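Local coordinates for YceI-like domain protein (PDB 5IXH) that binds a long polyprenyl diphosphate inside its lipocalin-like beta barrel and probably captures antibiotics outside the cell as a form of intrinsic resistance, at residues A[100-105]-A[133-138]. Sequence-based numbering, arbitrary orientation. Where two conformers were deposited one is given.
Sequences LTIKGK and SAFNVG. With OTP ((2E,6E,10E,14E,18E,22E,26E)-3,7,11,15,19,23,27,31-octamethyldotriaconta-2,6,10,14,18,22,26,30-octaenyl trihydrogen diphosphate), chain C.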
ATOM      1  N   LEU A 100       1.747  -0.894  -9.585  1.00 10.83           N
ATOM      2  CA  LEU A 100       1.105  -0.031  -8.582  1.00  9.91           C
ATOM      3  C   LEU A 100       0.565   1.178  -9.311  1.00 10.19           C
ATOM      4  O   LEU A 100       1.320   1.872  -9.975  1.00 12.48           O
ATOM      5  CB  LEU A 100       2.132   0.389  -7.536  1.00 11.85           C
ATOM      6  CG  LEU A 100       1.656   1.342  -6.422  1.00 11.16           C
ATOM      7  CD1 LEU A 100       0.553   0.700  -5.603  1.00 14.01           C
ATOM      8  CD2 LEU A 100       2.797   1.757  -5.548  1.00 14.73           C
ATOM      9  N   THR A 101      -0.752   1.393  -9.210  1.00  9.79           N
ATOM     10  CA  THR A 101      -1.409   2.551  -9.831  1.00 10.25           C
ATOM     11  C   THR A 101      -2.049   3.380  -8.730  1.00  9.75           C
ATOM     12  O   THR A 101      -2.900   2.875  -7.973  1.00 10.91           O
ATOM     13  CB  THR A 101      -2.471   2.118 -10.819  1.00 10.63           C
ATOM     14  OG1 THR A 101      -1.887   1.207 -11.760  1.00 13.24           O
ATOM     15  CG2 THR A 101      -3.037   3.314 -11.573  1.00 13.08           C
ATOM     16  N   ILE A 102      -1.628   4.639  -8.641  1.00 10.64           N
ATOM     17  CA  ILE A 102      -2.139   5.598  -7.657  1.00 10.55           C
ATOM     18  C   ILE A 102      -2.406   6.883  -8.432  1.00 11.63           C
ATOM     19  O   ILE A 102      -1.569   7.357  -9.188  1.00 12.51           O
ATOM     20  CB  ILE A 102      -1.107   5.902  -6.528  1.00 12.37           C
ATOM     21  CG1 ILE A 102      -0.728   4.639  -5.763  1.00 12.12           C
ATOM     22  CG2 ILE A 102      -1.665   6.958  -5.562  1.00 14.44           C
ATOM     23  CD1 ILE A 102       0.512   4.777  -4.932  1.00 13.87           C
ATOM     24  N   LYS A 103      -3.600   7.458  -8.238  1.00 11.48           N
ATOM     25  CA  LYS A 103      -4.000   8.688  -8.887  1.00 12.60           C
ATOM     26  C   LYS A 103      -3.819   8.554 -10.414  1.00 12.69           C
ATOM     27  O   LYS A 103      -3.393   9.455 -11.123  1.00 15.56           O
ATOM     28  CB  LYS A 103      -3.227   9.875  -8.280  1.00 15.51           C
ATOM     29  CG  LYS A 103      -3.848  11.223  -8.450  1.00 18.58           C
ATOM     30  CD  LYS A 103      -3.097  12.311  -7.668  1.00 18.84           C
ATOM     31  CE  LYS A 103      -3.648  13.708  -7.936  1.00 19.85           C
ATOM     32  NZ  LYS A 103      -2.983  14.772  -7.161  1.00 22.32           N
ATOM     33  N   GLY A 104      -4.167   7.368 -10.892  1.00 13.31           N
ATOM     34  CA  GLY A 104      -4.086   7.082 -12.306  1.00 15.24           C
ATOM     35  C   GLY A 104      -2.700   6.933 -12.911  1.00 15.25           C
ATOM     36  O   GLY A 104      -2.549   6.789 -14.119  1.00 19.93           O
ATOM     37  N   LYS A 105      -1.658   6.965 -12.077  1.00 16.41           N
ATOM     38  CA  LYS A 105      -0.273   6.821 -12.528  1.00 15.39           C
ATOM     39  C   LYS A 105       0.241   5.458 -12.135  1.00 14.43           C
ATOM     40  O   LYS A 105       0.185   5.065 -10.979  1.00 13.50           O
ATOM     41  CB  LYS A 105       0.584   7.899 -11.882  1.00 16.70           C
ATOM     42  CG  LYS A 105       0.205   9.309 -12.280  1.00 55.83           C
ATOM     43  CD  LYS A 105       0.626   9.626 -13.703  1.00 64.00           C
ATOM     44  CE  LYS A 105       0.117  10.991 -14.131  1.00 57.48           C
ATOM     45  NZ  LYS A 105       0.596  12.064 -13.218  1.00 72.25           N
ATOM     46  N   SER A 133       5.667  12.075  -4.961  1.00 14.64           N
ATOM     47  CA  SER A 133       5.760  12.899  -6.170  1.00 15.95           C
ATOM     48  C   SER A 133       5.651  12.075  -7.462  1.00 16.36           C
ATOM     49  O   SER A 133       5.164  12.585  -8.469  1.00 17.15           O
ATOM     50  CB  SER A 133       7.080  13.690  -6.198  1.00 17.04           C
ATOM     51  OG  SER A 133       8.188  12.806  -6.182  1.00 17.80           O
ATOM     52  N   ALA A 134       6.081  10.811  -7.426  1.00 15.20           N
ATOM     53  CA  ALA A 134       6.020   9.950  -8.600  1.00 17.17           C
ATOM     54  C   ALA A 134       4.587   9.699  -9.048  1.00 15.12           C
ATOM     55  O   ALA A 134       4.338   9.375 -10.205  1.00 18.28           O
ATOM     56  CB  ALA A 134       6.698   8.628  -8.314  1.00 16.70           C
ATOM     57  N   PHE A 135       3.645   9.833  -8.123  1.00 13.73           N
ATOM     58  CA  PHE A 135       2.235   9.636  -8.417  1.00 13.27           C
ATOM     59  C   PHE A 135       1.433  10.948  -8.346  1.00 14.29           C
ATOM     60  O   PHE A 135       0.214  10.938  -8.344  1.00 15.66           O
ATOM     61  CB  PHE A 135       1.665   8.596  -7.442  1.00 13.27           C
ATOM     62  CG  PHE A 135       2.363   7.276  -7.510  1.00 13.18           C
ATOM     63  CD1 PHE A 135       1.951   6.323  -8.425  1.00 13.28           C
ATOM     64  CD2 PHE A 135       3.463   6.989  -6.689  1.00 14.26           C
ATOM     65  CE1 PHE A 135       2.595   5.125  -8.536  1.00 14.25           C
ATOM     66  CE2 PHE A 135       4.108   5.780  -6.790  1.00 16.63           C
ATOM     67  CZ  PHE A 135       3.680   4.840  -7.719  1.00 16.72           C
ATOM     68  N   ASN A 136       2.183  12.052  -8.273  0.52 11.53           N
ATOM     69  CA  ASN A 136       1.625  13.396  -8.197  0.52 17.57           C
ATOM     70  C   ASN A 136       0.709  13.542  -6.968  0.52 11.79           C
ATOM     71  O   ASN A 136      -0.259  14.299  -7.012  0.52 16.10           O
ATOM     72  CB  ASN A 136       0.895  13.741  -9.512  0.52 15.52           C
ATOM     73  CG  ASN A 136       1.101  15.175  -9.937  0.52 27.36           C
ATOM     74  OD1 ASN A 136       2.179  15.742  -9.750  0.52 33.81           O
ATOM     75  ND2 ASN A 136       0.060  15.782 -10.497  0.52 25.15           N
ATOM     76  N   VAL A 137       1.007  12.834  -5.877  1.00 12.30           N
ATOM     77  CA  VAL A 137       0.258  12.922  -4.619  1.00 13.95           C
ATOM     78  C   VAL A 137       0.878  14.013  -3.739  1.00 14.21           C
ATOM     79  O   VAL A 137       1.966  13.860  -3.181  1.00 15.10           O
ATOM     80  CB  VAL A 137       0.213  11.570  -3.894  1.00 14.04           C
ATOM     81  CG1 VAL A 137      -0.425  11.710  -2.506  1.00 16.03           C
ATOM     82  CG2 VAL A 137      -0.568  10.564  -4.747  1.00 15.39           C
ATOM     83  N   GLY A 138       0.160  15.122  -3.647  1.00 13.90           N
ATOM     84  CA  GLY A 138       0.615  16.318  -2.936  1.00 16.23           C
ATOM     85  C   GLY A 138       1.304  17.235  -3.936  1.00 15.53           C
ATOM     86  O   GLY A 138       2.536  17.379  -3.922  1.00 18.51           O
TER
HETATM   87  O7  OTP C 201       2.640  21.897  11.069  1.00112.42           O
HETATM   88  P2  OTP C 201       2.451  21.504   9.618  1.00111.96           P
HETATM   89  O5  OTP C 201       1.970  22.699   8.825  1.00112.22           O
HETATM   90  O6  OTP C 201       3.762  21.011   9.045  1.00112.37           O
HETATM   91  O4  OTP C 201       1.376  20.341   9.516  1.00109.19           O
HETATM   92  P1  OTP C 201       0.678  19.873   8.168  1.00105.37           P
HETATM   93  O2  OTP C 201      -0.518  20.751   7.877  1.00105.08           O
HETATM   94  O3  OTP C 201       1.659  19.948   7.018  1.00106.31           O
HETATM   95  O1  OTP C 201       0.188  18.377   8.381  1.00100.12           O
HETATM   96  C40 OTP C 201       0.549  17.334   7.490  1.00 94.82           C
HETATM   97  C39 OTP C 201      -0.402  16.203   7.872  1.00 90.01           C
HETATM   98  C37 OTP C 201      -0.379  14.960   7.308  1.00 85.28           C
HETATM   99  C38 OTP C 201      -1.426  13.981   7.839  1.00 85.93           C
HETATM  100  C36 OTP C 201       0.607  14.531   6.198  1.00 80.01           C
HETATM  101  C35 OTP C 201      -0.194  13.841   5.074  1.00 74.91           C
HETATM  102  C34 OTP C 201       0.636  12.769   4.345  1.00 70.80           C
HETATM  103  C32 OTP C 201      -0.016  11.817   3.594  1.00 66.71           C
HETATM  104  C33 OTP C 201      -1.546  11.809   3.478  1.00 67.80           C
HETATM  105  C31 OTP C 201       0.794  10.740   2.853  1.00 61.82           C
HETATM  106  C30 OTP C 201       0.325  10.662   1.385  1.00 57.51           C
HETATM  107  C29 OTP C 201       0.030   9.179   1.134  1.00 51.57           C
HETATM  108  C27 OTP C 201       0.596   8.478   0.098  1.00 50.35           C
HETATM  109  C28 OTP C 201       1.558   9.071  -0.933  1.00 50.08           C
HETATM  110  C26 OTP C 201       0.214   6.999   0.013  1.00 49.48           C
HETATM  111  C25 OTP C 201      -0.105   6.585  -1.429  1.00 46.73           C
HETATM  112  C24 OTP C 201      -0.401   5.099  -1.190  1.00 45.68           C
HETATM  113  C22 OTP C 201      -1.616   4.542  -1.479  1.00 40.81           C
HETATM  114  C23 OTP C 201      -2.779   5.325  -2.097  1.00 42.07           C
HETATM  115  C21 OTP C 201      -1.767   3.054  -1.174  1.00 41.54           C
HETATM  116  C20 OTP C 201      -1.483   2.342  -2.497  1.00 40.99           C
HETATM  117  C19 OTP C 201      -1.098   0.907  -2.118  1.00 41.30           C
HETATM  118  C17 OTP C 201      -1.664  -0.182  -2.746  1.00 40.85           C
HETATM  119  C18 OTP C 201      -2.699   0.010  -3.856  1.00 37.13           C
HETATM  120  C16 OTP C 201      -1.270  -1.622  -2.373  1.00 41.02           C
HETATM  121  C15 OTP C 201      -0.336  -1.687  -1.149  1.00 43.53           C
HETATM  122  C14 OTP C 201       0.280  -3.094  -1.106  1.00 44.14           C
HETATM  123  C12 OTP C 201       1.389  -3.392  -1.868  1.00 43.49           C
HETATM  124  C13 OTP C 201       2.085  -2.364  -2.768  1.00 44.29           C
HETATM  125  C11 OTP C 201       2.005  -4.798  -1.830  1.00 44.97           C
HETATM  126  C10 OTP C 201       0.980  -5.874  -1.452  1.00 44.86           C
HETATM  127  C9  OTP C 201       1.685  -7.200  -1.781  1.00 46.35           C
HETATM  128  C7  OTP C 201       0.997  -8.384  -1.828  1.00 46.40           C
HETATM  129  C8  OTP C 201      -0.507  -8.432  -1.552  1.00 44.76           C
HETATM  130  C6  OTP C 201       1.795  -9.655  -2.178  1.00 45.96           C
HETATM  131  C5  OTP C 201       1.420 -10.803  -1.238  1.00 46.77           C
HETATM  132  C4  OTP C 201       2.625 -11.762  -1.287  1.00 46.65           C
HETATM  133  C2  OTP C 201       2.632 -12.975  -1.936  1.00 44.69           C
HETATM  134  C3  OTP C 201       3.924 -13.790  -1.876  1.00 45.56           C
HETATM  135  C1  OTP C 201       1.426 -13.533  -2.696  1.00 44.53           C
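A tight beta hairpin in the barrel wall, its type I' turn running from Ile102 to Lys105 between strands 93-102 and 105-118, is met here by the loop that follows strand 121-131. Phe135 does most of the joining. With CG anti to its own carbonyl carbon (chi1 -59°), its ring lies against the paired strand ends beside the turn, and CD1 of Ile102 sits 3.9 Å from the ring centroid, almost on the normal, a CH-pi contact over one face. Lys105 O lies at the ring edge, in plane, 3.4 Å from Phe135 CD1, while Leu100 CD2 touches the far tip, CZ, at 3.9 Å. Leu100, Ile102 and Val137 also line the ligand pocket of this YceI-like barrel: Ile102 CD1 reaches OTP C24 at 3.9 Å, Leu100 turns its other methyl, CD1, to OTP C17, and Val137 CG1 lies 3.7 Å from OTP C28, so the Ile102 methyl is held between the phenyl face and the prenyl chain. Ile102 CG2 meets Val137 CG2. From the turn, Lys103, extended past CG, runs along the loop backbone and gives NZ to Asn136 O (2.8 Å), approaching above the carbonyl plane; Lys68 O and Trp70 O also accept from this ammonium.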